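Local structure of mandelate racemase/muconate lactonizing protein (Alicyclobacillus acidocaldarius LAA1, 3QLD) at residues D38-E43 and A120-Q125; Q87-R92 and W116-A121; T93-L98 and A110-V115. The protein belongs to the mandelate racemase/muconate lactonizing family of the enolase superfamily, pairing an alpha-plus-beta capping domain with a TIM-barrel domain. All blocks are in the same frame, centred on the assembly; numbering follows the deposited sequence. Where two conformers were deposited one is given.

Contact 1 of 3, residues D38-E43 and A120-Q125; sequences DADGIE and AARTGQ
Ala121, near the C-terminal end of helix 105-123, opens the apolar half of the contact: its CB points at the 38-43 loop and lies 3.9 Å from Ile42 CG2, with the carbonyl oxygen of Glu43 beside it. The same Ile42 methyl, anti to its own backbone N, rests 3.7 Å from the backbone N of Arg122, placing this branch against the backbone at Ala121-Arg122. The 38-43 segment is the turn of a beta hairpin between strands 25-38 and 43-48 of the N-terminal capping domain, a type I turn from Asp38 to Gly41. Arg122 reaches toward the turn with CG anti to the backbone N and a bend at chi2 (79°). Its NH1 is gripped by two carboxylates in a salt-bridge network. Asp40 OD2 accepts through its anti lone pair, in the guanidinium plane, at 2.7 Å from Arg122 NH1, and adds a weak bond from NH2; these two groups are nearly coplanar. Asp38 OD1 stands 2.8 Å from Arg122 NH1 but is met from above its carboxylate plane, that carboxylate and the guanidinium being turned 76° apart. Asp38 OD2 turns back into the hairpin, accepting from Ile42 N at 3.0 Å, while OD1 also takes the indole N-H of Trp118.

Contact 2 of 3, residues Q87-R92 and W116-A121; sequences QDVDPR and WDWYAA
Two CH-pi contacts made by one proline dominate the meeting of the 87-92 loop, which links helices 61-80 and 105-123 of the N-terminal capping domain, with the second of these helices. Pro91 CB sits 3.5 Å from the centroid of the five-membered ring of Trp116 and only 5° off its normal, almost squarely over the face. Pro91 CD lies 3.9 Å from the centroid of the Tyr119 ring, also over a face but displaced toward the rim. The pyrrolidine is thus shared between aromatic side chains three residues apart, about one helical turn; Tyr119 is brought to it by a chi1 of 179°, with CG anti to the backbone N.

Apolar packing extends the contact along the loop in both directions. Val89 CB approaches Trp118 CZ3 at 3.8 Å, the two side chains crossing at about a right angle. Beyond the proline, Arg92 CG lies 3.9 Å from Trp116 CZ2. The charged end of Arg92 is placed differently: Trp116 CH2 stands over the centre of one guanidinium face, but the planes are 80° apart, so the groups do not stack.

Hydrogen bonding is confined to each segment or directed elsewhere. Asp90 OD1 accepts from Arg92 N at 3.0 Å, an Asx turn spanning Pro91. Trp116 NE1 donates weakly to Glu112.

The Val89 carbonyl oxygen, buried beside Tyr119 CD2 without a polar partner, probably carries a desolvation cost. With no hydrogen bond between the segments, cohesion comes from dispersion and CH-pi contact, perhaps helped by some polarisation of Pro91 CD, which is bonded to nitrogen.

Contact 3 of 3, residues T93-L98 and A110-V115; sequences TVCEAL and AIEMAV
Val94 takes a chi1 of 61°, which puts CG1 in the crowded position between its backbone N and carbonyl carbon and sends CG2 anti to the N, so both methyls meet the helix. Glu112 answers with CG anti to its backbone N (chi1 -167°) and a bend at chi2, exposing the methylene rather than the carboxylate to the loop. Val94 CG1 consequently lies 3.7 Å from Glu112 CG, while Cys95 SG, beside its own backbone N, comes within 3.6 Å of that same Glu112 CG. The other methyl, Val94 CG2, meets Val115 CG2 tip to tip at 4.1 Å. Leu98, four residues after Val94, brings CD1 to 4.2 Å from Ile111 CB. No hydrogen bond crosses the contact; the buried Glu112 carboxylate is bound instead by the backbone N atoms of Phe277 and Gly278, at the start of helix 277-289 in the barrel domain, a helix end expected to favour its charged form. Residues 94-97 have helical angles without regular helical bonding, and their segment packs one side of helix 105-123. Val94 also touches Trp79 of helix 61-80, Val115 touches Phe76 of that helix and Leu36 of strand 25-38, and Ala110 and Ala114 rest on strands 25-38 and 43-48.

Overall arrangement
From the N terminus, the hairpin turn at 38-43 comes first, and contact 1 closes the longest loop by joining it to the end of helix 105-123. Helix 61-80 lies within that span. The chain then passes through 87-92 and 93-98, which return to the same helix at 116-121 and 110-115. Contacts 1 and 2 therefore end on the same stretch of helix 105-123, sharing Ala120 and Ala121, with their centres about 8 Å apart, whereas contact 3 lies wholly inside both loops. Pro91 touches Val115 between contacts 2 and 3. Together they tie the hairpin and the inter-helix loop to one helix of the capping domain.

Contact 1 of 3, residues D38-E43 and A120-Q125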
loop_
_atom_site.group_PDB
_atom_site.type_symbol
_atom_site.label_atom_id
_atom_site.label_comp_id
_atom_site.label_asym_id
_atom_site.label_seq_id
_atom_site.Cartn_x
_atom_site.Cartn_y
_atom_site.Cartn_z
ATOM N N ASP A 38 -29.897 9.845 3.479
ATOM C CA ASP A 38 -30.799 8.894 4.067
ATOM C C ASP A 38 -32.249 9.190 3.615
ATOM O O ASP A 38 -32.500 10.134 2.840
ATOM C CB ASP A 38 -30.587 8.832 5.587
ATOM C CG ASP A 38 -31.215 9.988 6.326
ATOM O OD1 ASP A 38 -30.894 10.156 7.531
ATOM O OD2 ASP A 38 -32.019 10.719 5.708
ATOM N N ALA A 39 -33.171 8.325 4.040
ATOM C CA ALA A 39 -34.562 8.403 3.597
ATOM C C ALA A 39 -35.215 9.736 4.019
ATOM O O ALA A 39 -36.111 10.238 3.326
ATOM C CB ALA A 39 -35.364 7.142 4.093
ATOM N N ASP A 40 -34.713 10.375 5.071
ATOM C CA ASP A 40 -35.264 11.669 5.455
ATOM C C ASP A 40 -34.597 12.896 4.828
ATOM O O ASP A 40 -34.985 14.041 5.118
ATOM C CB ASP A 40 -35.325 11.772 6.965
ATOM C CG ASP A 40 -36.151 10.666 7.545
ATOM O OD1 ASP A 40 -37.258 10.430 6.994
ATOM O OD2 ASP A 40 -35.692 10.011 8.488
ATOM N N GLY A 41 -33.641 12.633 3.927
ATOM C CA GLY A 41 -32.895 13.674 3.198
ATOM C C GLY A 41 -31.740 14.271 3.984
ATOM O O GLY A 41 -31.200 15.350 3.624
ATOM N N ILE A 42 -31.396 13.608 5.098
ATOM C CA ILE A 42 -30.245 13.996 5.935
ATOM C C ILE A 42 -28.972 13.407 5.275
ATOM O O ILE A 42 -29.011 12.301 4.746
ATOM C CB ILE A 42 -30.415 13.552 7.391
ATOM C CG1 ILE A 42 -31.721 14.203 7.980
ATOM C CG2 ILE A 42 -29.130 13.837 8.216
ATOM C CD1 ILE A 42 -31.564 15.672 8.330
ATOM N N GLU A 43 -27.934 14.233 5.229
ATOM C CA GLU A 43 -26.741 13.979 4.380
ATOM C C GLU A 43 -25.448 13.965 5.149
ATOM O O GLU A 43 -25.251 14.769 6.044
ATOM C CB GLU A 43 -26.589 15.052 3.320
ATOM C CG GLU A 43 -27.711 14.941 2.338
ATOM C CD GLU A 43 -27.595 15.843 1.165
ATOM O OE1 GLU A 43 -26.556 16.498 0.966
ATOM O OE2 GLU A 43 -28.609 15.918 0.423
ATOM N N ALA A 120 -23.511 12.990 12.776
ATOM C CA ALA A 120 -23.639 14.285 13.426
ATOM C C ALA A 120 -24.860 15.076 12.929
ATOM O O ALA A 120 -25.559 15.707 13.719
ATOM C CB ALA A 120 -22.354 15.122 13.256
ATOM N N ALA A 121 -25.129 15.028 11.629
ATOM C CA ALA A 121 -26.234 15.780 11.052
ATOM C C ALA A 121 -27.582 15.168 11.422
ATOM O O ALA A 121 -28.586 15.910 11.575
ATOM C CB ALA A 121 -26.076 15.859 9.526
ATOM N N ARG A 122 -27.608 13.832 11.544
ATOM C CA ARG A 122 -28.796 13.086 11.898
ATOM C C ARG A 122 -29.183 13.365 13.337
ATOM O O ARG A 122 -30.403 13.466 13.640
ATOM C CB ARG A 122 -28.571 11.594 11.681
ATOM C CG ARG A 122 -29.751 10.679 12.010
ATOM C CD ARG A 122 -30.779 10.692 10.904
ATOM N NE ARG A 122 -32.041 10.108 11.340
ATOM C CZ ARG A 122 -33.125 9.954 10.572
ATOM N NH1 ARG A 122 -33.113 10.294 9.274
ATOM N NH2 ARG A 122 -34.234 9.438 11.103
ATOM N N THR A 123 -28.166 13.494 14.204
ATOM C CA THR A 123 -28.402 13.695 15.632
ATOM C C THR A 123 -28.317 15.168 16.020
ATOM O O THR A 123 -28.552 15.502 17.163
ATOM C CB THR A 123 -27.440 12.854 16.549
ATOM O OG1 THR A 123 -26.104 13.359 16.469
ATOM C CG2 THR A 123 -27.507 11.314 16.266
ATOM N N GLY A 124 -27.990 16.041 15.064
ATOM C CA GLY A 124 -27.850 17.489 15.297
ATOM C C GLY A 124 -26.804 17.836 16.370
ATOM O O GLY A 124 -26.956 18.804 17.109
ATOM N N GLN A 125 -25.742 17.038 16.447
ATOM C CA GLN A 125 -24.674 17.291 17.413
ATOM C C GLN A 125 -23.416 17.729 16.692
ATOM O O GLN A 125 -23.116 17.185 15.631
ATOM C CB GLN A 125 -24.386 16.005 18.180
ATOM C CG GLN A 125 -25.548 15.574 19.066
ATOM C CD GLN A 125 -25.112 14.694 20.223
ATOM O OE1 GLN A 125 -24.184 13.895 20.096
ATOM N NE2 GLN A 125 -25.776 14.848 21.365
#

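Contact 2 of 3, residues Q87-R92 and W116-A121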
loop_
_atom_site.group_PDB
_atom_site.type_symbol
_atom_site.label_atom_id
_atom_site.label_comp_id
_atom_site.label_asym_id
_atom_site.label_seq_id
_atom_site.Cartn_x
_atom_site.Cartn_y
_atom_site.Cartn_z
ATOM N N GLN A 87 -31.366 -0.481 13.523
ATOM C CA GLN A 87 -32.019 0.652 14.192
ATOM C C GLN A 87 -31.097 1.825 14.315
ATOM O O GLN A 87 -31.479 2.972 14.042
ATOM C CB GLN A 87 -32.605 0.262 15.562
ATOM C CG GLN A 87 -31.659 -0.520 16.510
ATOM C CD GLN A 87 -31.999 -0.290 17.994
ATOM O OE1 GLN A 87 -33.168 -0.078 18.368
ATOM N NE2 GLN A 87 -30.973 -0.312 18.839
ATOM N N ASP A 88 -29.867 1.547 14.710
ATOM C CA ASP A 88 -28.881 2.594 14.729
ATOM C C ASP A 88 -27.683 2.208 13.875
ATOM O O ASP A 88 -27.269 1.026 13.819
ATOM C CB ASP A 88 -28.493 2.922 16.163
ATOM C CG ASP A 88 -29.702 3.344 17.009
ATOM O OD1 ASP A 88 -30.384 4.340 16.659
ATOM O OD2 ASP A 88 -29.972 2.675 18.023
ATOM N N VAL A 89 -27.183 3.200 13.148
ATOM C CA VAL A 89 -25.880 3.068 12.512
ATOM C C VAL A 89 -24.866 3.796 13.392
ATOM O O VAL A 89 -24.928 5.011 13.542
ATOM C CB VAL A 89 -25.875 3.587 11.063
ATOM C CG1 VAL A 89 -24.527 3.378 10.449
ATOM C CG2 VAL A 89 -26.943 2.869 10.237
ATOM N N ASP A 90 -23.960 3.027 13.995
ATOM C CA ASP A 90 -22.914 3.543 14.873
ATOM C C ASP A 90 -21.647 3.829 14.001
ATOM O O ASP A 90 -21.053 2.885 13.463
ATOM C CB ASP A 90 -22.613 2.502 15.965
ATOM C CG ASP A 90 -21.566 2.979 16.980
ATOM O OD1 ASP A 90 -21.040 4.113 16.847
ATOM O OD2 ASP A 90 -21.280 2.213 17.946
ATOM N N PRO A 91 -21.258 5.114 13.828
ATOM C CA PRO A 91 -20.069 5.383 12.985
ATOM C C PRO A 91 -18.827 4.728 13.537
ATOM O O PRO A 91 -17.844 4.580 12.828
ATOM C CB PRO A 91 -19.890 6.902 13.037
ATOM C CG PRO A 91 -20.872 7.405 14.062
ATOM C CD PRO A 91 -21.853 6.342 14.379
ATOM N N ARG A 92 -18.865 4.360 14.815
ATOM C CA ARG A 92 -17.705 3.737 15.479
ATOM C C ARG A 92 -17.334 2.384 14.904
ATOM O O ARG A 92 -16.182 1.948 15.014
ATOM C CB ARG A 92 -17.920 3.647 17.015
ATOM C CG ARG A 92 -17.715 5.009 17.712
ATOM C CD ARG A 92 -18.111 4.974 19.190
ATOM N NE ARG A 92 -18.205 6.299 19.829
ATOM C CZ ARG A 92 -17.170 7.084 20.183
ATOM N NH1 ARG A 92 -15.898 6.722 19.932
ATOM N NH2 ARG A 92 -17.410 8.260 20.777
ATOM N N TRP A 116 -19.552 9.299 9.893
ATOM C CA TRP A 116 -19.431 10.212 11.045
ATOM C C TRP A 116 -20.156 11.537 10.797
ATOM O O TRP A 116 -20.806 12.108 11.710
ATOM C CB TRP A 116 -17.956 10.486 11.362
ATOM C CG TRP A 116 -17.336 9.478 12.280
ATOM C CD1 TRP A 116 -16.560 8.411 11.937
ATOM C CD2 TRP A 116 -17.404 9.471 13.715
ATOM N NE1 TRP A 116 -16.168 7.717 13.062
ATOM C CE2 TRP A 116 -16.652 8.367 14.166
ATOM C CE3 TRP A 116 -18.009 10.317 14.663
ATOM C CZ2 TRP A 116 -16.510 8.060 15.520
ATOM C CZ3 TRP A 116 -17.883 9.989 16.038
ATOM C CH2 TRP A 116 -17.135 8.874 16.436
ATOM N N ASP A 117 -20.026 12.038 9.574
ATOM C CA ASP A 117 -20.526 13.333 9.216
ATOM C C ASP A 117 -22.045 13.240 9.148
ATOM O O ASP A 117 -22.743 14.134 9.637
ATOM C CB ASP A 117 -19.912 13.786 7.870
ATOM C CG ASP A 117 -20.271 15.208 7.503
ATOM O OD1 ASP A 117 -19.555 16.150 7.945
ATOM O OD2 ASP A 117 -21.292 15.364 6.749
ATOM N N TRP A 118 -22.549 12.182 8.513
ATOM C CA TRP A 118 -23.996 11.951 8.409
ATOM C C TRP A 118 -24.554 11.818 9.814
ATOM O O TRP A 118 -25.572 12.449 10.123
ATOM C CB TRP A 118 -24.305 10.678 7.617
ATOM C CG TRP A 118 -25.671 10.130 7.933
ATOM C CD1 TRP A 118 -26.871 10.576 7.398
ATOM C CD2 TRP A 118 -26.002 9.103 8.871
ATOM N NE1 TRP A 118 -27.902 9.850 7.912
ATOM C CE2 TRP A 118 -27.413 8.954 8.835
ATOM C CE3 TRP A 118 -25.245 8.267 9.732
ATOM C CZ2 TRP A 118 -28.087 8.012 9.625
ATOM C CZ3 TRP A 118 -25.909 7.315 10.498
ATOM C CH2 TRP A 118 -27.329 7.218 10.466
ATOM N N TYR A 119 -23.854 11.081 10.684
ATOM C CA TYR A 119 -24.337 10.808 12.023
ATOM C C TYR A 119 -24.484 12.085 12.862
ATOM O O TYR A 119 -25.488 12.233 13.587
ATOM C CB TYR A 119 -23.442 9.765 12.744
ATOM C CG TYR A 119 -23.875 9.454 14.157
ATOM C CD1 TYR A 119 -23.456 10.264 15.218
ATOM C CD2 TYR A 119 -24.728 8.402 14.427
ATOM C CE1 TYR A 119 -23.881 10.001 16.546
ATOM C CE2 TYR A 119 -25.158 8.112 15.750
ATOM C CZ TYR A 119 -24.714 8.926 16.793
ATOM O OH TYR A 119 -25.120 8.666 18.081
ATOM N N ALA A 120 -23.511 12.990 12.776
ATOM C CA ALA A 120 -23.639 14.285 13.426
ATOM C C ALA A 120 -24.860 15.076 12.929
ATOM O O ALA A 120 -25.559 15.707 13.719
ATOM C CB ALA A 120 -22.354 15.122 13.256
ATOM N N ALA A 121 -25.129 15.028 11.629
ATOM C CA ALA A 121 -26.234 15.780 11.052
ATOM C C ALA A 121 -27.582 15.168 11.422
ATOM O O ALA A 121 -28.586 15.910 11.575
ATOM C CB ALA A 121 -26.076 15.859 9.526
#

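Contact 3 of 3, residues T93-L98 and A110-V115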
loop_
_atom_site.group_PDB
_atom_site.type_symbol
_atom_site.label_atom_id
_atom_site.label_comp_id
_atom_site.label_asym_id
_atom_site.label_seq_id
_atom_site.Cartn_x
_atom_site.Cartn_y
_atom_site.Cartn_z
ATOM N N THR A 93 -18.292 1.723 14.281
ATOM C CA THR A 93 -18.116 0.382 13.862
ATOM C C THR A 93 -18.102 0.195 12.348
ATOM O O THR A 93 -18.011 -0.930 11.860
ATOM C CB THR A 93 -19.183 -0.496 14.473
ATOM O OG1 THR A 93 -20.439 -0.219 13.869
ATOM C CG2 THR A 93 -19.286 -0.233 16.010
ATOM N N VAL A 94 -18.228 1.276 11.609
ATOM C CA VAL A 94 -18.401 1.164 10.160
ATOM C C VAL A 94 -17.171 0.492 9.506
ATOM O O VAL A 94 -17.333 -0.242 8.519
ATOM C CB VAL A 94 -18.888 2.510 9.494
ATOM C CG1 VAL A 94 -17.905 3.567 9.707
ATOM C CG2 VAL A 94 -19.131 2.319 8.026
ATOM N N CYS A 95 -15.965 0.661 10.055
ATOM C CA CYS A 95 -14.794 -0.007 9.452
ATOM C C CYS A 95 -14.859 -1.543 9.434
ATOM O O CYS A 95 -14.121 -2.215 8.662
ATOM C CB CYS A 95 -13.471 0.501 10.007
ATOM S SG CYS A 95 -13.166 2.212 9.523
ATOM N N GLU A 96 -15.788 -2.106 10.204
ATOM C CA GLU A 96 -15.980 -3.524 10.164
ATOM C C GLU A 96 -16.610 -3.965 8.832
ATOM O O GLU A 96 -16.377 -5.110 8.381
ATOM C CB GLU A 96 -16.730 -4.019 11.421
ATOM C CG GLU A 96 -18.119 -4.641 11.213
ATOM C CD GLU A 96 -19.008 -4.494 12.474
ATOM O OE1 GLU A 96 -20.229 -4.810 12.393
ATOM O OE2 GLU A 96 -18.473 -4.059 13.538
ATOM N N ALA A 97 -17.328 -3.080 8.146
ATOM C CA ALA A 97 -17.832 -3.440 6.794
ATOM C C ALA A 97 -16.657 -3.701 5.845
ATOM O O ALA A 97 -16.807 -4.386 4.824
ATOM C CB ALA A 97 -18.648 -2.336 6.218
ATOM N N LEU A 98 -15.523 -3.090 6.171
ATOM C CA LEU A 98 -14.364 -3.061 5.253
ATOM C C LEU A 98 -13.179 -3.821 5.840
ATOM O O LEU A 98 -12.040 -3.685 5.337
ATOM C CB LEU A 98 -13.966 -1.623 4.957
ATOM C CG LEU A 98 -15.101 -0.718 4.442
ATOM C CD1 LEU A 98 -14.591 0.758 4.261
ATOM C CD2 LEU A 98 -15.705 -1.247 3.155
ATOM N N ALA A 110 -12.697 7.737 3.433
ATOM C CA ALA A 110 -13.783 8.546 2.879
ATOM C C ALA A 110 -15.171 7.979 3.278
ATOM O O ALA A 110 -16.100 8.727 3.619
ATOM C CB ALA A 110 -13.619 8.767 1.363
ATOM N N ILE A 111 -15.298 6.663 3.249
ATOM C CA ILE A 111 -16.503 6.021 3.724
ATOM C C ILE A 111 -16.743 6.356 5.195
ATOM O O ILE A 111 -17.788 6.970 5.567
ATOM C CB ILE A 111 -16.403 4.507 3.523
ATOM C CG1 ILE A 111 -16.240 4.227 2.029
ATOM C CG2 ILE A 111 -17.637 3.781 4.127
ATOM C CD1 ILE A 111 -17.483 4.636 1.221
ATOM N N GLU A 112 -15.765 5.988 6.026
ATOM C CA GLU A 112 -15.884 6.142 7.477
ATOM C C GLU A 112 -16.217 7.598 7.883
ATOM O O GLU A 112 -17.095 7.829 8.739
ATOM C CB GLU A 112 -14.602 5.674 8.130
ATOM C CG GLU A 112 -14.739 5.483 9.674
ATOM C CD GLU A 112 -14.087 6.632 10.419
ATOM O OE1 GLU A 112 -13.733 7.725 9.848
ATOM O OE2 GLU A 112 -13.820 6.434 11.615
HETATM N N MSE A 113 -15.545 8.565 7.282
HETATM C CA MSE A 113 -15.715 9.967 7.659
HETATM C C MSE A 113 -17.080 10.547 7.201
HETATM O O MSE A 113 -17.671 11.380 7.935
HETATM C CB MSE A 113 -14.566 10.821 7.168
HETATM C CG MSE A 113 -13.257 10.480 7.965
HETATM SE SE MSE A 113 -11.622 11.127 7.126
HETATM C CE MSE A 113 -11.510 12.981 7.535
ATOM N N ALA A 114 -17.579 10.079 6.046
ATOM C CA ALA A 114 -18.914 10.522 5.570
ATOM C C ALA A 114 -19.960 9.957 6.549
ATOM O O ALA A 114 -20.972 10.635 6.855
ATOM C CB ALA A 114 -19.138 10.037 4.156
ATOM N N VAL A 115 -19.749 8.737 7.074
ATOM C CA VAL A 115 -20.713 8.174 8.027
ATOM C C VAL A 115 -20.732 8.964 9.382
ATOM O O VAL A 115 -21.815 9.267 9.938
ATOM C CB VAL A 115 -20.477 6.700 8.250
ATOM C CG1 VAL A 115 -21.420 6.131 9.310
ATOM C CG2 VAL A 115 -20.698 5.969 6.947
#